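Local coordinates for protein putative oxidoreductase (Klebsiella pneumoniae subsp. pneumoniae MGH 78578, PDB 3E82) that probably works as an NAD(P)-dependent oxidoreductase of the Gfo/Idh/MocA family, although its substrate is not known, at residues L86-G91 with I111-E116; T204-A209 with S231-G236. All coordinates share one frame; numbering follows the deposited sequence.

Overall arrangement
The two contacts lie on opposite sides of the chain's centre, with centres 42 Å apart and nearest atoms about 28 Å apart. Contact 1 joins the C-terminal ends of two helices, 80-89 and 104-116, in the Rossmann-type domain; contact 2 joins two loops that follow strands 197-203 and 225-231 of the C-terminal alpha/beta domain. Both are only partly buried. Their chemistry differs: aliphatic leucine-alanine packing with an amide at its exposed margin in contact 1, and in contact 2 an arginine laid against a selenomethionine and a leucine, its polar end bonded to Asp213 and Arg159. Contact 2 also borders the second subunit, whereas no other chain of the assembly reaches contact 1.

Contact 1: residues L86-G91 with I111-E116; sequences LALNAG and IALAEE
Leu88 packs on Leu113 and Ala114, and Asn89 on Leu113 alone, where the last turns of two helices of the Rossmann-type domain come together; the closest CA atoms, those of Leu88 and Ala114, are 6.1 Å apart. Along 111-116 the first residue to touch is Leu113. Its CG lies anti to the backbone N (chi1 -176°), which carries both methyls across to helix 80-89. There the branch divides its contacts: CD2 of Leu113 packs on CB of Leu88 at 3.9 Å, while CD1 of Leu113 meets ND2 of Asn89 at 3.5 Å. The two side chains of that second pair cross at about a right angle, and no hydrogen bond links the segments, so the amide acts here as a neighbour of a methyl group at the exposed border of the interface.

Next comes Ala114, where the leucine reaches the helix backbone: CD1 of Leu88 is 3.8 Å from N of Ala114. CD2 of Leu88 turns to Ala114 alone of the two partners, 4.0 Å from its CB, while CD1 lies between Ala114 and Leu113. The buried Leu88 and Ala114 form the inner side of the contact.

Helix 80-89 stops just beyond, in a Schellman motif with Gly91 at positive phi (72°) and Lys92 N bonded to Ala87 O. The two helices belong to successive beta-alpha-beta crossovers, 70-73 to 93-96 and 93-96 to 121-123, and so pack side by side on the parallel sheet, where Val94 touches Leu88 and Ala87; helix 59-64 flanks Leu86 and Ala87.

Contact 2: residues T204-A209 with S231-G236; sequences TLRDGA and SMLVAG
The guanidinium of Arg206 has CB of Met232, a selenomethionine, over one face, 3.5 Å above the plane and displaced toward the rim; NE forms a salt bridge with OD2 of Asp213, and NH1 a hydrogen bond to O of Arg159. Arg206 opens a type II beta turn, closed by Ala209 N to Arg206 O, with Gly208 in the third position, where phi is positive (96°), in the loop joining strands 197-203 and 214-220 of the C-terminal domain. Polar bonds at two nitrogens would restrain the rotation of the flat group, and CB and CG of Met232 lie against part of one face. A bend at chi3 (-53°) turns the guanidinium onto Met232, while the stem of Arg206 rests on Leu233, with CG of Arg206 3.5 Å from CG of Leu233. No hydrogen bond joins 204-209 to 231-236 directly, but Asp213, farther along the first loop, bonds the backbone of Met232.

Leu205 O hydrogen-bonds to NZ of Lys149 of the second subunit, which places the contact at the dimer interface. At the end of strand 225-231, an ST turn shapes the second loop: Leu233 N donates to Ser231 OG at 3.1 Å, with an N-H...O angle of 166°.

Contact 1: residues L86-G91 with I111-E116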
ATOM      1  N   LEU B  86      -9.310  19.653 -34.890  1.00 25.73           N
ATOM      2  CA  LEU B  86      -9.781  19.709 -36.265  1.00 25.47           C
ATOM      3  C   LEU B  86     -11.191  19.138 -36.384  1.00 24.85           C
ATOM      4  O   LEU B  86     -12.049  19.708 -37.056  1.00 23.72           O
ATOM      5  CB  LEU B  86      -8.837  18.921 -37.172  1.00 26.63           C
ATOM      6  CG  LEU B  86      -9.087  19.105 -38.669  1.00 27.90           C
ATOM      7  CD1 LEU B  86      -8.814  20.558 -39.047  1.00 29.91           C
ATOM      8  CD2 LEU B  86      -8.192  18.177 -39.461  1.00 28.93           C
ATOM      9  N   ALA B  87     -11.424  18.003 -35.733  1.00 22.08           N
ATOM     10  CA  ALA B  87     -12.734  17.361 -35.766  1.00 22.25           C
ATOM     11  C   ALA B  87     -13.822  18.282 -35.218  1.00 21.77           C
ATOM     12  O   ALA B  87     -14.870  18.458 -35.843  1.00 21.95           O
ATOM     13  CB  ALA B  87     -12.696  16.058 -34.966  1.00 19.76           C
ATOM     14  N   LEU B  88     -13.568  18.861 -34.045  1.00 22.02           N
ATOM     15  CA  LEU B  88     -14.522  19.766 -33.410  1.00 22.40           C
ATOM     16  C   LEU B  88     -14.816  20.979 -34.289  1.00 23.84           C
ATOM     17  O   LEU B  88     -15.977  21.344 -34.485  1.00 24.99           O
ATOM     18  CB  LEU B  88     -14.000  20.226 -32.046  1.00 19.97           C
ATOM     19  CG  LEU B  88     -14.000  19.158 -30.944  1.00 21.33           C
ATOM     20  CD1 LEU B  88     -13.415  19.753 -29.660  1.00 19.60           C
ATOM     21  CD2 LEU B  88     -15.428  18.664 -30.697  1.00 19.33           C
ATOM     22  N   ASN B  89     -13.767  21.604 -34.813  1.00 24.01           N
ATOM     23  CA  ASN B  89     -13.939  22.763 -35.687  1.00 26.11           C
ATOM     24  C   ASN B  89     -14.706  22.373 -36.955  1.00 26.62           C
ATOM     25  O   ASN B  89     -15.321  23.220 -37.604  1.00 27.87           O
ATOM     26  CB  ASN B  89     -12.566  23.362 -36.037  1.00 25.26           C
ATOM     27  CG  ASN B  89     -12.067  24.336 -34.976  1.00 25.56           C
ATOM     28  OD1 ASN B  89     -10.870  24.409 -34.684  1.00 27.69           O
ATOM     29  ND2 ASN B  89     -12.986  25.102 -34.401  1.00 27.14           N
ATOM     30  N   ALA B  90     -14.687  21.085 -37.289  1.00 26.99           N
ATOM     31  CA  ALA B  90     -15.388  20.578 -38.465  1.00 27.46           C
ATOM     32  C   ALA B  90     -16.819  20.174 -38.115  1.00 27.87           C
ATOM     33  O   ALA B  90     -17.521  19.571 -38.930  1.00 27.62           O
ATOM     34  CB  ALA B  90     -14.643  19.379 -39.044  1.00 27.60           C
ATOM     35  N   GLY B  91     -17.245  20.504 -36.899  1.00 28.20           N
ATOM     36  CA  GLY B  91     -18.588  20.162 -36.474  1.00 26.16           C
ATOM     37  C   GLY B  91     -18.828  18.686 -36.193  1.00 25.94           C
ATOM     38  O   GLY B  91     -19.967  18.226 -36.267  1.00 26.54           O
ATOM     39  N   ILE B 111     -12.092  21.284 -24.247  1.00 17.60           N
ATOM     40  CA  ILE B 111     -13.364  21.297 -23.537  1.00 18.35           C
ATOM     41  C   ILE B 111     -14.154  22.552 -23.929  1.00 19.12           C
ATOM     42  O   ILE B 111     -15.335  22.468 -24.279  1.00 18.88           O
ATOM     43  CB  ILE B 111     -13.136  21.254 -22.003  1.00 18.23           C
ATOM     44  CG1 ILE B 111     -12.535  19.893 -21.613  1.00 18.07           C
ATOM     45  CG2 ILE B 111     -14.461  21.471 -21.259  1.00 18.33           C
ATOM     46  CD1 ILE B 111     -12.177  19.761 -20.137  1.00 18.94           C
ATOM     47  N   ALA B 112     -13.490  23.704 -23.893  1.00 19.45           N
ATOM     48  CA  ALA B 112     -14.118  24.973 -24.251  1.00 20.56           C
ATOM     49  C   ALA B 112     -14.583  24.961 -25.703  1.00 21.38           C
ATOM     50  O   ALA B 112     -15.670  25.443 -26.019  1.00 22.22           O
ATOM     51  CB  ALA B 112     -13.138  26.115 -24.032  1.00 20.91           C
ATOM     52  N   LEU B 113     -13.754  24.405 -26.582  1.00 22.10           N
ATOM     53  CA  LEU B 113     -14.074  24.340 -28.001  1.00 22.22           C
ATOM     54  C   LEU B 113     -15.311  23.491 -28.276  1.00 23.44           C
ATOM     55  O   LEU B 113     -16.197  23.903 -29.026  1.00 21.65           O
ATOM     56  CB  LEU B 113     -12.878  23.792 -28.789  1.00 23.30           C
ATOM     57  CG  LEU B 113     -13.014  23.739 -30.319  1.00 25.04           C
ATOM     58  CD1 LEU B 113     -13.268  25.148 -30.865  1.00 24.49           C
ATOM     59  CD2 LEU B 113     -11.748  23.155 -30.927  1.00 22.00           C
ATOM     60  N   ALA B 114     -15.377  22.306 -27.674  1.00 22.79           N
ATOM     61  CA  ALA B 114     -16.520  21.424 -27.885  1.00 23.13           C
ATOM     62  C   ALA B 114     -17.801  22.116 -27.428  1.00 23.95           C
ATOM     63  O   ALA B 114     -18.853  21.966 -28.045  1.00 23.48           O
ATOM     64  CB  ALA B 114     -16.326  20.106 -27.120  1.00 23.81           C
ATOM     65  N   GLU B 115     -17.712  22.874 -26.342  1.00 26.20           N
ATOM     66  CA  GLU B 115     -18.883  23.576 -25.837  1.00 28.98           C
ATOM     67  C   GLU B 115     -19.255  24.717 -26.774  1.00 28.91           C
ATOM     68  O   GLU B 115     -20.432  24.987 -26.993  1.00 29.64           O
ATOM     69  CB  GLU B 115     -18.622  24.087 -24.420  1.00 31.44           C
ATOM     70  CG  GLU B 115     -18.245  22.955 -23.468  1.00 37.57           C
ATOM     71  CD  GLU B 115     -18.240  23.365 -22.009  1.00 41.10           C
ATOM     72  OE1 GLU B 115     -17.938  24.542 -21.722  1.00 43.50           O
ATOM     73  OE2 GLU B 115     -18.523  22.499 -21.148  1.00 43.41           O
ATOM     74  N   GLU B 116     -18.253  25.379 -27.341  1.00 29.21           N
ATOM     75  CA  GLU B 116     -18.520  26.469 -28.272  1.00 30.11           C
ATOM     76  C   GLU B 116     -19.159  25.920 -29.545  1.00 28.79           C
ATOM     77  O   GLU B 116     -20.107  26.496 -30.073  1.00 28.53           O
ATOM     78  CB  GLU B 116     -17.225  27.207 -28.611  1.00 32.83           C
ATOM     79  CG  GLU B 116     -17.299  28.066 -29.871  1.00 40.00           C
ATOM     80  CD  GLU B 116     -16.035  28.884 -30.095  1.00 43.48           C
ATOM     81  OE1 GLU B 116     -14.923  28.313 -30.019  1.00 44.05           O
ATOM     82  OE2 GLU B 116     -16.156  30.101 -30.355  1.00 45.38           O
TER

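Contact 2: residues T204-A209 with S231-G236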
ATOM      1  N   THR B 204      12.001   3.422 -10.622  1.00 22.80           N
ATOM      2  CA  THR B 204      12.475   2.472 -11.623  1.00 25.28           C
ATOM      3  C   THR B 204      13.291   1.462 -10.817  1.00 25.53           C
ATOM      4  O   THR B 204      14.409   1.756 -10.398  1.00 25.84           O
ATOM      5  CB  THR B 204      13.391   3.164 -12.661  1.00 25.56           C
ATOM      6  OG1 THR B 204      12.663   4.221 -13.304  1.00 26.44           O
ATOM      7  CG2 THR B 204      13.868   2.165 -13.712  1.00 25.58           C
ATOM      8  N   LEU B 205      12.727   0.278 -10.601  1.00 27.52           N
ATOM      9  CA  LEU B 205      13.386  -0.748  -9.793  1.00 28.94           C
ATOM     10  C   LEU B 205      13.948  -1.960 -10.538  1.00 30.41           C
ATOM     11  O   LEU B 205      14.899  -2.587 -10.073  1.00 31.16           O
ATOM     12  CB  LEU B 205      12.422  -1.230  -8.705  1.00 25.91           C
ATOM     13  CG  LEU B 205      11.791  -0.144  -7.822  1.00 26.36           C
ATOM     14  CD1 LEU B 205      10.808  -0.786  -6.854  1.00 25.13           C
ATOM     15  CD2 LEU B 205      12.883   0.612  -7.066  1.00 23.10           C
ATOM     16  N   ARG B 206      13.365  -2.316 -11.675  1.00 32.00           N
ATOM     17  CA  ARG B 206      13.880  -3.469 -12.406  1.00 34.00           C
ATOM     18  C   ARG B 206      15.294  -3.207 -12.901  1.00 36.20           C
ATOM     19  O   ARG B 206      15.638  -2.089 -13.287  1.00 34.48           O
ATOM     20  CB  ARG B 206      12.981  -3.818 -13.594  1.00 33.41           C
ATOM     21  CG  ARG B 206      11.705  -4.549 -13.212  1.00 32.87           C
ATOM     22  CD  ARG B 206      10.836  -4.762 -14.421  1.00 30.04           C
ATOM     23  NE  ARG B 206      10.593  -3.509 -15.123  1.00 27.94           N
ATOM     24  CZ  ARG B 206      10.000  -3.426 -16.308  1.00 27.76           C
ATOM     25  NH1 ARG B 206       9.588  -4.529 -16.923  1.00 27.05           N
ATOM     26  NH2 ARG B 206       9.824  -2.242 -16.880  1.00 27.27           N
ATOM     27  N   ASP B 207      16.111  -4.254 -12.866  1.00 39.09           N
ATOM     28  CA  ASP B 207      17.490  -4.175 -13.318  1.00 42.04           C
ATOM     29  C   ASP B 207      17.457  -3.966 -14.832  1.00 42.01           C
ATOM     30  O   ASP B 207      16.932  -4.804 -15.570  1.00 42.29           O
ATOM     31  CB  ASP B 207      18.217  -5.478 -12.967  1.00 45.35           C
ATOM     32  CG  ASP B 207      19.723  -5.379 -13.140  1.00 50.11           C
ATOM     33  OD1 ASP B 207      20.335  -4.474 -12.528  1.00 52.98           O
ATOM     34  OD2 ASP B 207      20.299  -6.210 -13.881  1.00 52.46           O
ATOM     35  N   GLY B 208      17.995  -2.837 -15.286  1.00 42.28           N
ATOM     36  CA  GLY B 208      18.014  -2.549 -16.710  1.00 43.86           C
ATOM     37  C   GLY B 208      16.869  -1.675 -17.199  1.00 44.27           C
ATOM     38  O   GLY B 208      16.871  -1.238 -18.349  1.00 44.77           O
ATOM     39  N   ALA B 209      15.891  -1.413 -16.339  1.00 43.44           N
ATOM     40  CA  ALA B 209      14.757  -0.581 -16.727  1.00 42.96           C
ATOM     41  C   ALA B 209      15.187   0.873 -16.877  1.00 41.83           C
ATOM     42  O   ALA B 209      16.128   1.323 -16.226  1.00 41.24           O
ATOM     43  CB  ALA B 209      13.642  -0.692 -15.691  1.00 43.63           C
ATOM     44  N   SER B 231       3.034  -2.059 -10.605  1.00 21.29           N
ATOM     45  CA  SER B 231       4.374  -2.651 -10.572  1.00 23.78           C
ATOM     46  C   SER B 231       4.570  -3.710 -11.648  1.00 22.55           C
ATOM     47  O   SER B 231       3.659  -4.463 -11.943  1.00 22.00           O
ATOM     48  CB  SER B 231       4.671  -3.290  -9.210  1.00 22.80           C
ATOM     49  OG  SER B 231       5.960  -3.893  -9.232  1.00 20.85           O
HETATM   50  N   MSE B 232       5.765  -3.759 -12.222  1.00 24.55           N
HETATM   51  CA  MSE B 232       6.087  -4.741 -13.252  1.00 27.48           C
HETATM   52  C   MSE B 232       6.793  -5.954 -12.641  1.00 28.00           C
HETATM   53  O   MSE B 232       7.181  -6.880 -13.353  1.00 28.16           O
HETATM   54  CB  MSE B 232       6.989  -4.113 -14.320  1.00 30.59           C
HETATM   55  CG  MSE B 232       6.323  -2.989 -15.096  1.00 37.37           C
HETATM   56 SE   MSE B 232       4.808  -3.658 -16.090  1.00 47.13          SE
HETATM   57  CE  MSE B 232       5.553  -3.533 -17.882  1.00 47.17           C
ATOM     58  N   LEU B 233       6.964  -5.954 -11.322  1.00 26.75           N
ATOM     59  CA  LEU B 233       7.628  -7.076 -10.667  1.00 27.02           C
ATOM     60  C   LEU B 233       6.849  -7.708  -9.534  1.00 24.04           C
ATOM     61  O   LEU B 233       7.213  -7.579  -8.369  1.00 24.78           O
ATOM     62  CB  LEU B 233       9.003  -6.667 -10.146  1.00 28.91           C
ATOM     63  CG  LEU B 233      10.163  -6.846 -11.122  1.00 33.18           C
ATOM     64  CD1 LEU B 233      11.456  -6.664 -10.363  1.00 34.42           C
ATOM     65  CD2 LEU B 233      10.120  -8.233 -11.760  1.00 34.31           C
ATOM     66  N   VAL B 234       5.776  -8.399  -9.887  1.00 24.14           N
ATOM     67  CA  VAL B 234       4.947  -9.074  -8.901  1.00 23.51           C
ATOM     68  C   VAL B 234       4.670 -10.475  -9.423  1.00 24.55           C
ATOM     69  O   VAL B 234       3.762 -10.678 -10.227  1.00 26.24           O
ATOM     70  CB  VAL B 234       3.606  -8.332  -8.681  1.00 22.89           C
ATOM     71  CG1 VAL B 234       2.749  -9.087  -7.668  1.00 21.91           C
ATOM     72  CG2 VAL B 234       3.870  -6.918  -8.187  1.00 19.57           C
ATOM     73  N   ALA B 235       5.467 -11.439  -8.975  1.00 24.71           N
ATOM     74  CA  ALA B 235       5.307 -12.823  -9.404  1.00 25.52           C
ATOM     75  C   ALA B 235       3.997 -13.391  -8.887  1.00 26.54           C
ATOM     76  O   ALA B 235       3.429 -14.294  -9.498  1.00 28.85           O
ATOM     77  CB  ALA B 235       6.477 -13.669  -8.914  1.00 26.15           C
ATOM     78  N   GLY B 236       3.519 -12.856  -7.764  1.00 26.69           N
ATOM     79  CA  GLY B 236       2.269 -13.318  -7.183  1.00 25.09           C
ATOM     80  C   GLY B 236       1.999 -12.707  -5.818  1.00 25.98           C
ATOM     81  O   GLY B 236       2.848 -12.013  -5.268  1.00 24.28           O
TER